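PDB 3NNB: alginate lyase from Bacteroides ovatus, which probably depolymerises alginate by beta-elimination, cutting its glycosidic bonds and leaving an unsaturated sugar at the new end. Local coordinates for residues A[343-348]-A[367-372]; A[148-153]-A[161-166]; A[246-251]-A[295-300]. All blocks are in the same frame, centred on the assembly; numbering follows the deposited sequence. Where two conformers were deposited one is given.

Contact 1 (A[343-348]-A[367-372]); sequences ACWILR and RETPAN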
ATOM      1  N   ALA A 343      14.343  -2.363  -4.842  1.00  8.88           N
ATOM      2  CA  ALA A 343      14.953  -3.561  -4.268  1.00  8.28           C
ATOM      3  C   ALA A 343      15.946  -3.216  -3.149  1.00  7.75           C
ATOM      4  O   ALA A 343      16.032  -3.913  -2.163  1.00  9.37           O
ATOM      5  CB  ALA A 343      15.620  -4.381  -5.365  1.00  7.57           C
ATOM      6  N   CYS A 344      16.740  -2.150  -3.349  1.00  9.29           N
ATOM      7  CA  CYS A 344      17.700  -1.713  -2.349  1.00  8.48           C
ATOM      8  C   CYS A 344      17.007  -1.284  -1.033  1.00  9.24           C
ATOM      9  O   CYS A 344      17.591  -1.436   0.073  1.00  9.97           O
ATOM     10  CB  CYS A 344      18.515  -0.535  -2.905  1.00 10.73           C
ATOM     11  SG  CYS A 344      19.635  -1.004  -4.252  1.00 11.18           S
ATOM     12  N   TRP A 345      15.785  -0.736  -1.149  1.00  9.09           N
ATOM     13  CA  TRP A 345      15.000  -0.374   0.025  1.00 10.74           C
ATOM     14  C   TRP A 345      14.255  -1.568   0.627  1.00 10.07           C
ATOM     15  O   TRP A 345      14.043  -1.602   1.832  1.00 10.05           O
ATOM     16  CB  TRP A 345      14.092   0.818  -0.277  1.00 11.10           C
ATOM     17  CG  TRP A 345      14.929   2.020  -0.403  1.00 11.99           C
ATOM     18  CD1 TRP A 345      15.420   2.565  -1.536  1.00 12.92           C
ATOM     19  CD2 TRP A 345      15.443   2.818   0.688  1.00  9.49           C
ATOM     20  NE1 TRP A 345      16.227   3.641  -1.227  1.00 11.43           N
ATOM     21  CE2 TRP A 345      16.224   3.832   0.125  1.00 10.66           C
ATOM     22  CE3 TRP A 345      15.298   2.776   2.075  1.00 11.40           C
ATOM     23  CZ2 TRP A 345      16.873   4.791   0.909  1.00 11.42           C
ATOM     24  CZ3 TRP A 345      15.952   3.716   2.840  1.00  9.51           C
ATOM     25  CH2 TRP A 345      16.731   4.704   2.259  1.00  9.78           C
ATOM     26  N   ILE A 346      13.900  -2.577  -0.170  1.00  9.00           N
ATOM     27  CA  ILE A 346      13.503  -3.855   0.405  1.00  8.16           C
ATOM     28  C   ILE A 346      14.597  -4.357   1.357  1.00  8.84           C
ATOM     29  O   ILE A 346      14.285  -4.865   2.449  1.00  9.02           O
ATOM     30  CB  ILE A 346      13.167  -4.898  -0.716  1.00  8.71           C
ATOM     31  CG1 ILE A 346      11.879  -4.493  -1.473  1.00  8.27           C
ATOM     32  CG2 ILE A 346      13.045  -6.329  -0.184  1.00  9.56           C
ATOM     33  CD1 ILE A 346      10.547  -4.497  -0.647  1.00  9.57           C
ATOM     34  N   LEU A 347      15.868  -4.255   0.931  1.00  9.33           N
ATOM     35  CA  LEU A 347      16.978  -4.732   1.736  1.00 10.49           C
ATOM     36  C   LEU A 347      17.167  -3.945   3.040  1.00  8.63           C
ATOM     37  O   LEU A 347      17.379  -4.537   4.084  1.00 10.00           O
ATOM     38  CB  LEU A 347      18.270  -4.755   0.930  1.00  8.41           C
ATOM     39  CG  LEU A 347      18.314  -5.782  -0.188  1.00 12.67           C
ATOM     40  CD1 LEU A 347      19.700  -5.758  -0.789  1.00 14.90           C
ATOM     41  CD2 LEU A 347      17.961  -7.199   0.285  1.00 16.47           C
ATOM     42  N   ARG A 348      17.010  -2.624   2.981  1.00  9.79           N
ATOM     43  CA  ARG A 348      16.959  -1.803   4.210  1.00  9.62           C
ATOM     44  C   ARG A 348      15.896  -2.292   5.181  1.00 11.33           C
ATOM     45  O   ARG A 348      16.153  -2.479   6.366  1.00 11.42           O
ATOM     46  CB  ARG A 348      16.648  -0.359   3.824  1.00  9.50           C
ATOM     47  CG  ARG A 348      16.344   0.600   4.964  1.00 10.16           C
ATOM     48  CD  ARG A 348      17.503   0.851   5.941  1.00 12.65           C
ATOM     49  NE  ARG A 348      18.652   1.501   5.318  1.00 10.71           N
ATOM     50  CZ  ARG A 348      18.863   2.820   5.213  1.00 13.16           C
ATOM     51  NH1 ARG A 348      18.006   3.722   5.670  1.00 11.87           N
ATOM     52  NH2 ARG A 348      19.955   3.248   4.620  1.00 12.99           N
ATOM     53  N   ARG A 367      22.391   1.433  -4.111  1.00 15.09           N
ATOM     54  CA  ARG A 367      21.365   2.477  -3.990  1.00 17.41           C
ATOM     55  C   ARG A 367      21.941   3.855  -4.373  1.00 19.85           C
ATOM     56  O   ARG A 367      23.055   4.152  -3.954  1.00 19.58           O
ATOM     57  CB  ARG A 367      21.034   2.510  -2.496  1.00 20.64           C
ATOM     58  CG  ARG A 367      19.908   3.343  -2.063  1.00 27.58           C
ATOM     59  CD  ARG A 367      19.822   3.342  -0.561  1.00 15.20           C
ATOM     60  NE  ARG A 367      19.419   2.045  -0.028  1.00 18.53           N
ATOM     61  CZ  ARG A 367      20.030   1.421   0.994  1.00 20.80           C
ATOM     62  NH1 ARG A 367      21.090   1.997   1.595  1.00 14.97           N
ATOM     63  NH2 ARG A 367      19.583   0.215   1.423  1.00 16.38           N
ATOM     64  N   GLU A 368      21.197   4.656  -5.153  1.00 18.78           N
ATOM     65  CA  GLU A 368      21.596   6.033  -5.490  0.50 21.53           C
ATOM     66  C   GLU A 368      20.565   7.063  -5.006  1.00 22.12           C
ATOM     67  O   GLU A 368      20.524   8.205  -5.477  1.00 27.48           O
ATOM     68  CB  GLU A 368      21.806   6.160  -7.003  0.50 22.70           C
ATOM     69  CG  GLU A 368      23.071   5.453  -7.476  0.50 28.08           C
ATOM     70  CD  GLU A 368      23.296   5.604  -8.965  0.50 37.26           C
ATOM     71  OE1 GLU A 368      22.328   5.400  -9.747  0.50 33.30           O
ATOM     72  OE2 GLU A 368      24.445   5.919  -9.344  0.50 39.08           O
ATOM     73  N   THR A 369      19.768   6.682  -4.024  1.00 16.77           N
ATOM     74  CA  THR A 369      18.676   7.507  -3.512  1.00 15.55           C
ATOM     75  C   THR A 369      19.162   8.841  -2.933  1.00 13.60           C
ATOM     76  O   THR A 369      19.862   8.855  -1.947  1.00 15.70           O
ATOM     77  CB  THR A 369      17.890   6.659  -2.473  1.00 16.63           C
ATOM     78  OG1 THR A 369      17.543   5.409  -3.082  1.00 16.65           O
ATOM     79  CG2 THR A 369      16.579   7.314  -2.014  1.00 13.11           C
ATOM     80  N   PRO A 370      18.736   9.979  -3.529  1.00 11.85           N
ATOM     81  CA  PRO A 370      19.148  11.286  -2.951  1.00 12.21           C
ATOM     82  C   PRO A 370      18.742  11.457  -1.493  1.00 11.04           C
ATOM     83  O   PRO A 370      17.704  10.914  -1.049  1.00 11.88           O
ATOM     84  CB  PRO A 370      18.413  12.298  -3.832  1.00 11.36           C
ATOM     85  CG  PRO A 370      18.257  11.599  -5.130  1.00 15.43           C
ATOM     86  CD  PRO A 370      17.968  10.163  -4.774  1.00 13.93           C
ATOM     87  N   ALA A 371      19.559  12.218  -0.769  1.00 11.30           N
ATOM     88  CA  ALA A 371      19.438  12.321   0.681  1.00 12.37           C
ATOM     89  C   ALA A 371      18.122  12.950   1.127  1.00 11.36           C
ATOM     90  O   ALA A 371      17.709  12.754   2.267  1.00 14.60           O
ATOM     91  CB  ALA A 371      20.640  13.138   1.279  1.00 16.87           C
ATOM     92  N   ASN A 372      17.477  13.713   0.249  1.00 12.22           N
ATOM     93  CA  ASN A 372      16.223  14.387   0.596  1.00  9.97           C
ATOM     94  C   ASN A 372      14.937  13.526   0.363  1.00 10.37           C
ATOM     95  O   ASN A 372      13.844  13.982   0.647  1.00 11.01           O
ATOM     96  CB  ASN A 372      16.083  15.713  -0.168  1.00  9.01           C
ATOM     97  CG  ASN A 372      15.847  15.462  -1.655  1.00 14.66           C
ATOM     98  OD1 ASN A 372      16.588  14.687  -2.247  1.00 16.02           O
ATOM     99  ND2 ASN A 372      14.798  16.034  -2.229  1.00 21.65           N
TER
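R367 reaches W345 because its CG lies anti to the backbone N (chi1 -172°) and the chain stays extended to CD, then bends at chi3 (-69°) to swing NE over the indole. W345 CG lies anti to its own carbonyl carbon, and the indole presents a face to R367 NE and its N-H edge to T369. The result is a cation-pi contact between the loop that follows helix 359-366 and helix 336-351, within a largely helical chain consistent with the alpha/alpha toroid fold of this family. The R367 CZ stands 4.6 Å from the centroid of the six-membered ring of W345, 11° off the ring normal. The two planes are clearly tilted rather than stacked in parallel, and the aliphatic part takes a share too, with R367 CD 3.6 Å from W345 CZ2.

The guanidinium is also held by the helix backbone. R367 NH2 donates a nearly straight bond of 2.9 Å to C344 O, which lies close to the guanidinium plane but receives the donor from above its own carbonyl plane. That oxygen already accepts the helical bond from R348 N on the opposite face, so two donors grip it. Nearer the start of the loop, C344 SG packs 3.7 Å from R367 N.

R348 brings a second positive charge close, its NH2 3.5 Å from R367 NH1, with no bond between these two donors. E360 forms salt bridges to both arginines and probably offsets the repulsion. Farther along the loop, T369 meets the indole at its edge, where its OG1 is also bonded to E341. W345 NE1 donates to T369 OG1 at 2.9 Å, almost straight, with the oxygen in the ring plane.

Contact 2 (A[148-153]-A[161-166]); sequences YGQTIP and RGAGMI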
ATOM      1  N   TYR A 148     -17.671  -2.097  -6.719  1.00  8.09           N
ATOM      2  CA  TYR A 148     -17.410  -1.677  -8.098  1.00  7.23           C
ATOM      3  C   TYR A 148     -15.943  -1.314  -8.335  1.00  7.12           C
ATOM      4  O   TYR A 148     -15.637  -0.538  -9.211  1.00  7.94           O
ATOM      5  CB  TYR A 148     -18.387  -0.585  -8.520  1.00  7.93           C
ATOM      6  CG  TYR A 148     -19.822  -1.114  -8.489  1.00  7.21           C
ATOM      7  CD1 TYR A 148     -20.317  -1.862  -9.562  1.00  8.84           C
ATOM      8  CD2 TYR A 148     -20.637  -0.942  -7.380  1.00 10.01           C
ATOM      9  CE1 TYR A 148     -21.606  -2.406  -9.522  1.00 11.02           C
ATOM     10  CE2 TYR A 148     -21.898  -1.489  -7.334  1.00  8.74           C
ATOM     11  CZ  TYR A 148     -22.400  -2.200  -8.423  1.00  8.83           C
ATOM     12  OH  TYR A 148     -23.688  -2.768  -8.372  1.00  9.80           O
ATOM     13  N   GLY A 149     -15.055  -1.883  -7.505  1.00  7.51           N
ATOM     14  CA  GLY A 149     -13.611  -1.755  -7.711  1.00  6.83           C
ATOM     15  C   GLY A 149     -13.179  -2.592  -8.905  1.00  6.35           C
ATOM     16  O   GLY A 149     -13.506  -3.776  -8.994  1.00  7.65           O
ATOM     17  N   GLN A 150     -12.396  -1.981  -9.782  1.00  8.15           N
ATOM     18  CA  GLN A 150     -11.881  -2.636 -10.999  1.00  8.23           C
ATOM     19  C   GLN A 150     -12.901  -3.389 -11.840  1.00  7.83           C
ATOM     20  O   GLN A 150     -12.742  -4.571 -12.199  1.00  9.49           O
ATOM     21  CB  GLN A 150     -10.641  -3.479 -10.707  1.00  8.22           C
ATOM     22  CG  GLN A 150      -9.484  -2.647 -10.256  1.00  9.20           C
ATOM     23  CD  GLN A 150      -8.180  -3.399 -10.238  1.00  8.93           C
ATOM     24  OE1 GLN A 150      -7.983  -4.362 -11.012  1.00  9.03           O
ATOM     25  NE2 GLN A 150      -7.263  -2.968  -9.361  1.00  8.56           N
ATOM     26  N   THR A 151     -13.973  -2.662 -12.131  1.00  8.56           N
ATOM     27  CA  THR A 151     -14.847  -2.964 -13.282  1.00  6.96           C
ATOM     28  C   THR A 151     -14.040  -3.008 -14.555  1.00 10.28           C
ATOM     29  O   THR A 151     -12.971  -2.383 -14.664  1.00 12.10           O
ATOM     30  CB  THR A 151     -15.945  -1.872 -13.463  1.00  7.07           C
ATOM     31  OG1 THR A 151     -15.366  -0.626 -13.893  1.00  8.03           O
ATOM     32  CG2 THR A 151     -16.808  -1.693 -12.193  1.00  8.93           C
ATOM     33  N   ILE A 152     -14.536  -3.743 -15.531  1.00  7.55           N
ATOM     34  CA  ILE A 152     -13.873  -3.854 -16.816  1.00  7.75           C
ATOM     35  C   ILE A 152     -14.971  -3.749 -17.873  1.00  8.39           C
ATOM     36  O   ILE A 152     -15.916  -4.523 -17.863  1.00  9.51           O
ATOM     37  CB  ILE A 152     -13.146  -5.164 -17.018  1.00  9.25           C
ATOM     38  CG1 ILE A 152     -12.086  -5.426 -15.944  1.00  9.38           C
ATOM     39  CG2 ILE A 152     -12.539  -5.201 -18.453  1.00  9.14           C
ATOM     40  CD1 ILE A 152     -11.573  -6.893 -15.923  1.00  8.56           C
ATOM     41  N   PRO A 153     -14.851  -2.785 -18.789  1.00  7.60           N
ATOM     42  CA  PRO A 153     -15.845  -2.615 -19.854  1.00  7.39           C
ATOM     43  C   PRO A 153     -16.096  -3.892 -20.631  1.00  9.11           C
ATOM     44  O   PRO A 153     -15.165  -4.528 -21.131  1.00  9.71           O
ATOM     45  CB  PRO A 153     -15.212  -1.537 -20.727  1.00  9.61           C
ATOM     46  CG  PRO A 153     -14.474  -0.693 -19.741  1.00  9.56           C
ATOM     47  CD  PRO A 153     -13.834  -1.733 -18.856  1.00  9.16           C
ATOM     48  N   ARG A 161     -14.665  -6.464  -8.986  1.00  8.52           N
ATOM     49  CA  ARG A 161     -14.093  -7.766  -8.757  1.00  7.11           C
ATOM     50  C   ARG A 161     -13.113  -7.703  -7.585  1.00  7.65           C
ATOM     51  O   ARG A 161     -12.736  -6.630  -7.152  1.00  8.17           O
ATOM     52  CB  ARG A 161     -13.427  -8.312 -10.019  1.00 10.45           C
ATOM     53  CG  ARG A 161     -12.337  -7.461 -10.501  1.00 11.30           C
ATOM     54  CD  ARG A 161     -11.715  -7.922 -11.805  1.00  9.77           C
ATOM     55  NE  ARG A 161     -10.704  -6.952 -12.168  1.00 10.70           N
ATOM     56  CZ  ARG A 161      -9.561  -7.228 -12.795  1.00  8.20           C
ATOM     57  NH1 ARG A 161      -9.308  -8.467 -13.220  1.00 12.55           N
ATOM     58  NH2 ARG A 161      -8.681  -6.265 -13.025  1.00 13.05           N
ATOM     59  N   GLY A 162     -12.728  -8.854  -7.063  1.00  8.14           N
ATOM     60  CA  GLY A 162     -11.851  -8.863  -5.914  1.00  7.91           C
ATOM     61  C   GLY A 162     -10.612  -7.979  -6.076  1.00  7.95           C
ATOM     62  O   GLY A 162     -10.227  -7.302  -5.123  1.00  6.74           O
ATOM     63  N   ALA A 163      -9.989  -8.016  -7.282  1.00  8.30           N
ATOM     64  CA  ALA A 163      -8.778  -7.253  -7.590  1.00  8.23           C
ATOM     65  C   ALA A 163      -8.879  -5.791  -7.220  1.00  8.48           C
ATOM     66  O   ALA A 163      -7.876  -5.166  -6.955  1.00  7.55           O
ATOM     67  CB  ALA A 163      -8.418  -7.411  -9.077  1.00  8.34           C
ATOM     68  N   GLY A 164     -10.086  -5.221  -7.225  1.00  6.74           N
ATOM     69  CA  GLY A 164     -10.265  -3.825  -6.782  1.00  8.09           C
ATOM     70  C   GLY A 164      -9.806  -3.511  -5.379  1.00  5.22           C
ATOM     71  O   GLY A 164      -9.501  -2.340  -5.066  1.00  8.30           O
HETATM   72  N   MSE A 165      -9.725  -4.533  -4.534  1.00  7.59           N
HETATM   73  CA  MSE A 165      -9.229  -4.353  -3.156  0.50  6.87           C
HETATM   74  C   MSE A 165      -7.833  -3.744  -3.140  1.00  7.28           C
HETATM   75  O   MSE A 165      -7.494  -2.991  -2.226  1.00  9.82           O
HETATM   76  CB  MSE A 165      -9.230  -5.676  -2.382  0.50  7.92           C
HETATM   77  CG  MSE A 165     -10.567  -6.048  -1.758  0.50 10.12           C
HETATM   78 SE   MSE A 165     -11.130  -4.831  -0.367  0.38  6.71          SE
HETATM   79  CE  MSE A 165      -9.510  -4.807   0.674  0.50  9.99           C
ATOM     80  N   ILE A 166      -7.001  -4.069  -4.124  1.00  6.18           N
ATOM     81  CA  ILE A 166      -5.635  -3.542  -4.138  1.00  8.47           C
ATOM     82  C   ILE A 166      -5.639  -2.009  -4.224  1.00  8.63           C
ATOM     83  O   ILE A 166      -4.673  -1.370  -3.813  1.00  9.79           O
ATOM     84  CB  ILE A 166      -4.756  -4.218  -5.252  1.00 10.06           C
ATOM     85  CG1 ILE A 166      -3.261  -4.194  -4.896  1.00 11.89           C
ATOM     86  CG2 ILE A 166      -4.970  -3.548  -6.650  1.00  9.69           C
ATOM     87  CD1 ILE A 166      -2.867  -5.082  -3.734  1.00  9.38           C
TER
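R161 begins the second segment by bonding its backbone to the corner of the first: R161 N donates to G149 O at 2.9 Å, nearly along the C=O axis. Its CG sits between the backbone N and the carbonyl carbon (chi1 60°), and from there the chain runs extended to NE beside Q150. Two weak bonds follow, R161 NE to Q150 O at 3.1 Å and R161 NH2 to Q150 OE1 at 2.9 Å, both well short of straight. I152 CD1 rests over the centre of one guanidinium face, 3.7 Å from R161 CZ, while A163 CB lies over the opposite face, so the flat group is sandwiched. NH2 also bonds a citrate, probably from the crystallisation liquor, which may mark a pocket. An alanine here would probably leave Q150 O and Q150 OE1 without these donors, take a partner from the citrate and open a gap between I152 and A163.

From G162 to I166 the backbone coils helically, the N atoms of G164, M165 and I166 each bonding to the third residue before in 3-10-like turns. After a seven-residue connection the chain doubles back here onto the corner at G149 and Q150. A163 also sets its CB 3.6 Å from Q150 OE1. G164, with no side chain, lets the two backbones press together, its CA 3.8 Å from G149 C. Q150 CG packs against the same CA. I166 CG2 touches Q150 NE2 at 3.6 Å, an amide nitrogen whose hydrogen-bond partner is D167.

The corner belongs to strand 148-151, paired in parallel with strand 64-66. The coiled segment is backed by helix 221-236, through H222 and A225, and by helix 189-208, whose W205 and M206 meet M165.

Contact 3 (A[246-251]-A[295-300]); sequences TIQEFP and LGQDIY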
ATOM      1  N   THR A 246      -5.622 -13.465  11.703  1.00 12.18           N
ATOM      2  CA  THR A 246      -5.158 -13.291  10.329  1.00 10.96           C
ATOM      3  C   THR A 246      -3.630 -13.435  10.290  1.00 10.62           C
ATOM      4  O   THR A 246      -3.068 -14.061   9.393  1.00  9.52           O
ATOM      5  CB  THR A 246      -5.640 -11.932   9.774  1.00 12.62           C
ATOM      6  OG1 THR A 246      -7.055 -11.847   9.944  1.00 12.24           O
ATOM      7  CG2 THR A 246      -5.295 -11.786   8.268  1.00 10.42           C
ATOM      8  N   ILE A 247      -2.967 -12.870  11.282  1.00  9.66           N
ATOM      9  CA  ILE A 247      -1.495 -13.010  11.416  1.00 10.38           C
ATOM     10  C   ILE A 247      -1.073 -14.457  11.611  1.00 10.88           C
ATOM     11  O   ILE A 247      -0.151 -14.956  10.952  1.00 10.42           O
ATOM     12  CB  ILE A 247      -0.955 -12.127  12.550  1.00 11.42           C
ATOM     13  CG1 ILE A 247      -1.098 -10.629  12.169  1.00  9.31           C
ATOM     14  CG2 ILE A 247       0.533 -12.448  12.864  1.00 12.20           C
ATOM     15  CD1 ILE A 247      -0.883  -9.632  13.316  1.00 10.49           C
ATOM     16  N   GLN A 248      -1.741 -15.150  12.528  1.00 10.37           N
ATOM     17  CA  GLN A 248      -1.358 -16.520  12.840  1.00 13.48           C
ATOM     18  C   GLN A 248      -1.543 -17.459  11.677  1.00 11.11           C
ATOM     19  O   GLN A 248      -0.755 -18.377  11.518  1.00 13.33           O
ATOM     20  CB  GLN A 248      -2.074 -16.983  14.116  1.00 15.95           C
ATOM     21  CG  GLN A 248      -1.416 -16.248  15.322  1.00 19.70           C
ATOM     22  CD  GLN A 248      -2.137 -16.396  16.638  1.00 33.69           C
ATOM     23  OE1 GLN A 248      -3.259 -16.904  16.704  1.00 35.34           O
ATOM     24  NE2 GLN A 248      -1.505 -15.899  17.698  1.00 33.57           N
ATOM     25  N   GLU A 249      -2.526 -17.190  10.830  1.00  9.87           N
ATOM     26  CA  GLU A 249      -2.781 -17.994   9.645  1.00 10.35           C
ATOM     27  C   GLU A 249      -1.937 -17.628   8.421  1.00 10.55           C
ATOM     28  O   GLU A 249      -1.874 -18.390   7.436  1.00 10.60           O
ATOM     29  CB  GLU A 249      -4.259 -17.931   9.289  1.00 10.79           C
ATOM     30  CG  GLU A 249      -5.117 -18.538  10.359  1.00 13.55           C
ATOM     31  CD  GLU A 249      -6.604 -18.508  10.032  1.00 21.91           C
ATOM     32  OE1 GLU A 249      -7.031 -17.981   8.978  1.00 23.62           O
ATOM     33  OE2 GLU A 249      -7.343 -19.048  10.863  1.00 31.44           O
ATOM     34  N   PHE A 250      -1.283 -16.462   8.482  1.00  9.27           N
ATOM     35  CA  PHE A 250      -0.607 -15.885   7.313  1.00  7.21           C
ATOM     36  C   PHE A 250       0.557 -16.741   6.755  1.00  8.41           C
ATOM     37  O   PHE A 250       0.647 -16.922   5.544  1.00  8.85           O
ATOM     38  CB  PHE A 250      -0.215 -14.436   7.639  1.00  8.20           C
ATOM     39  CG  PHE A 250       0.459 -13.667   6.538  1.00  8.07           C
ATOM     40  CD1 PHE A 250      -0.299 -12.934   5.613  1.00  8.05           C
ATOM     41  CD2 PHE A 250       1.839 -13.594   6.473  1.00  9.08           C
ATOM     42  CE1 PHE A 250       0.318 -12.170   4.659  1.00  9.65           C
ATOM     43  CE2 PHE A 250       2.451 -12.843   5.512  1.00  8.81           C
ATOM     44  CZ  PHE A 250       1.684 -12.097   4.640  1.00  6.30           C
ATOM     45  N   PRO A 251       1.386 -17.336   7.611  1.00  7.18           N
ATOM     46  CA  PRO A 251       2.490 -18.130   7.008  1.00  9.55           C
ATOM     47  C   PRO A 251       1.998 -19.276   6.152  1.00 10.81           C
ATOM     48  O   PRO A 251       2.428 -19.407   4.993  1.00 10.33           O
ATOM     49  CB  PRO A 251       3.274 -18.611   8.244  1.00 11.12           C
ATOM     50  CG  PRO A 251       3.047 -17.453   9.242  1.00 10.34           C
ATOM     51  CD  PRO A 251       1.597 -17.155   9.070  1.00  9.50           C
ATOM     52  N   LEU A 295       2.576  -6.801  17.721  1.00 10.03           N
ATOM     53  CA  LEU A 295       1.815  -7.706  18.518  1.00  9.63           C
ATOM     54  C   LEU A 295       2.699  -8.884  18.998  1.00  9.71           C
ATOM     55  O   LEU A 295       2.170  -9.848  19.490  1.00 10.57           O
ATOM     56  CB  LEU A 295       0.626  -8.248  17.717  1.00  9.77           C
ATOM     57  CG  LEU A 295      -0.396  -7.256  17.168  1.00 16.49           C
ATOM     58  CD1 LEU A 295      -1.506  -8.005  16.445  1.00 20.53           C
ATOM     59  CD2 LEU A 295      -0.942  -6.397  18.273  1.00 15.44           C
ATOM     60  N   GLY A 296       4.007  -8.800  18.810  1.00  8.58           N
ATOM     61  CA  GLY A 296       4.923  -9.854  19.235  1.00  9.90           C
ATOM     62  C   GLY A 296       4.855 -11.153  18.463  1.00 10.82           C
ATOM     63  O   GLY A 296       5.272 -12.201  18.953  1.00  9.77           O
ATOM     64  N   GLN A 297       4.341 -11.083  17.235  1.00 10.42           N
ATOM     65  CA  GLN A 297       4.222 -12.221  16.348  1.00  9.84           C
ATOM     66  C   GLN A 297       5.343 -12.213  15.297  1.00 10.53           C
ATOM     67  O   GLN A 297       5.548 -11.229  14.573  1.00 11.20           O
ATOM     68  CB  GLN A 297       2.856 -12.243  15.665  1.00  8.48           C
ATOM     69  CG  GLN A 297       1.670 -12.122  16.632  1.00 11.91           C
ATOM     70  CD  GLN A 297       1.645 -13.258  17.625  1.00 17.61           C
ATOM     71  OE1 GLN A 297       1.586 -14.415  17.226  1.00 16.93           O
ATOM     72  NE2 GLN A 297       1.754 -12.937  18.929  1.00 13.17           N
ATOM     73  N   ASP A 298       6.117 -13.285  15.259  1.00 11.33           N
ATOM     74  CA  ASP A 298       7.304 -13.331  14.398  1.00 10.62           C
ATOM     75  C   ASP A 298       6.918 -13.951  13.050  1.00 10.87           C
ATOM     76  O   ASP A 298       7.109 -15.132  12.826  1.00 14.09           O
ATOM     77  CB  ASP A 298       8.400 -14.151  15.060  1.00 12.74           C
ATOM     78  CG  ASP A 298       9.718 -14.070  14.307  1.00 13.68           C
ATOM     79  OD1 ASP A 298       9.748 -13.534  13.156  1.00 14.50           O
ATOM     80  OD2 ASP A 298      10.727 -14.555  14.844  1.00 18.00           O
ATOM     81  N   ILE A 299       6.390 -13.127  12.155  1.00  9.13           N
ATOM     82  CA  ILE A 299       6.094 -13.564  10.795  1.00  7.78           C
ATOM     83  C   ILE A 299       7.403 -13.662   9.986  1.00  8.17           C
ATOM     84  O   ILE A 299       7.574 -14.567   9.160  1.00  9.36           O
ATOM     85  CB  ILE A 299       5.121 -12.583  10.143  1.00  8.91           C
ATOM     86  CG1 ILE A 299       3.737 -12.712  10.791  1.00 11.29           C
ATOM     87  CG2 ILE A 299       5.067 -12.735   8.586  1.00 10.48           C
ATOM     88  CD1 ILE A 299       3.062 -14.099  10.552  1.00 11.17           C
ATOM     89  N   TYR A 300       8.344 -12.751  10.227  1.00  7.94           N
ATOM     90  CA  TYR A 300       9.545 -12.700   9.388  1.00  9.32           C
ATOM     91  C   TYR A 300      10.276 -14.052   9.326  1.00  9.75           C
ATOM     92  O   TYR A 300      10.697 -14.481   8.256  1.00  9.63           O
ATOM     93  CB  TYR A 300      10.517 -11.614   9.847  1.00  9.05           C
ATOM     94  CG  TYR A 300      11.697 -11.449   8.931  1.00  7.99           C
ATOM     95  CD1 TYR A 300      12.844 -12.188   9.105  1.00 10.18           C
ATOM     96  CD2 TYR A 300      11.659 -10.546   7.841  1.00  8.56           C
ATOM     97  CE1 TYR A 300      13.927 -12.027   8.237  1.00  9.13           C
ATOM     98  CE2 TYR A 300      12.688 -10.399   6.986  1.00  9.51           C
ATOM     99  CZ  TYR A 300      13.828 -11.154   7.164  1.00 10.43           C
ATOM    100  OH  TYR A 300      14.873 -10.983   6.309  1.00 11.39           O
TER
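I299 and I247 form the centre of an apolar contact between helix 240-258 and the loop leaving helix 274-293, whose end is closed by a Schellman motif with G296 at C-prime. I299 has CG1 anti to its carbonyl carbon and bends again at chi2 (-65°), which lays CD1 against the helix. There CD1 comes within 3.3 Å of I247 O and 3.6 Å of P251 CG. This is the kink of the helix: P251, lacking an N-H, cannot bond back to the preceding turn, and the methyl lies beside both its ring and the I247 carbonyl. The other branch, I299 CG2, meets F250 CD2 at 4.0 Å, the two side chains crossing at about a right angle. I247 splits its own branches, CD1 touching L295 CD1 at 3.6 Å and CG2 touching Q297 CB at the same distance.

Polar contact is slight and lies toward the surface. Q248 NE2 gives a weak but straight bond of 3.5 Å to Q297 OE1. The Q297 amide is turned by a stronger local bond, Q297 NE2 to L295 O at 3.2 Å, which probably fixes its rotation.

Behind this interface, A292 of helix 274-293 touches both isoleucines and M288 meets F250, while helix 221-236 supports I247 through T231 and F250 through L224.

Overall arrangement
Contact 1 is the most buried of the three, yet it is the one richest in charge, resting on arginine, indole and a helix carbonyl. Contacts 2 and 3 are only partly buried. Contact 2 joins two nearby lengths of loop and strand by one backbone bond, two weak side-chain bonds and a sandwiched guanidinium, whereas contact 3 is mainly aliphatic, with its polar pair at the edge. Neighbouring helices are shared: helix 274-293 packs on segment 343-348 and on contact 3, helix 221-236 on contacts 2 and 3. Contacts 1 and 2 lie on opposite sides of the chain's centre, their own centres about 32 Å apart, and no two of the three touch.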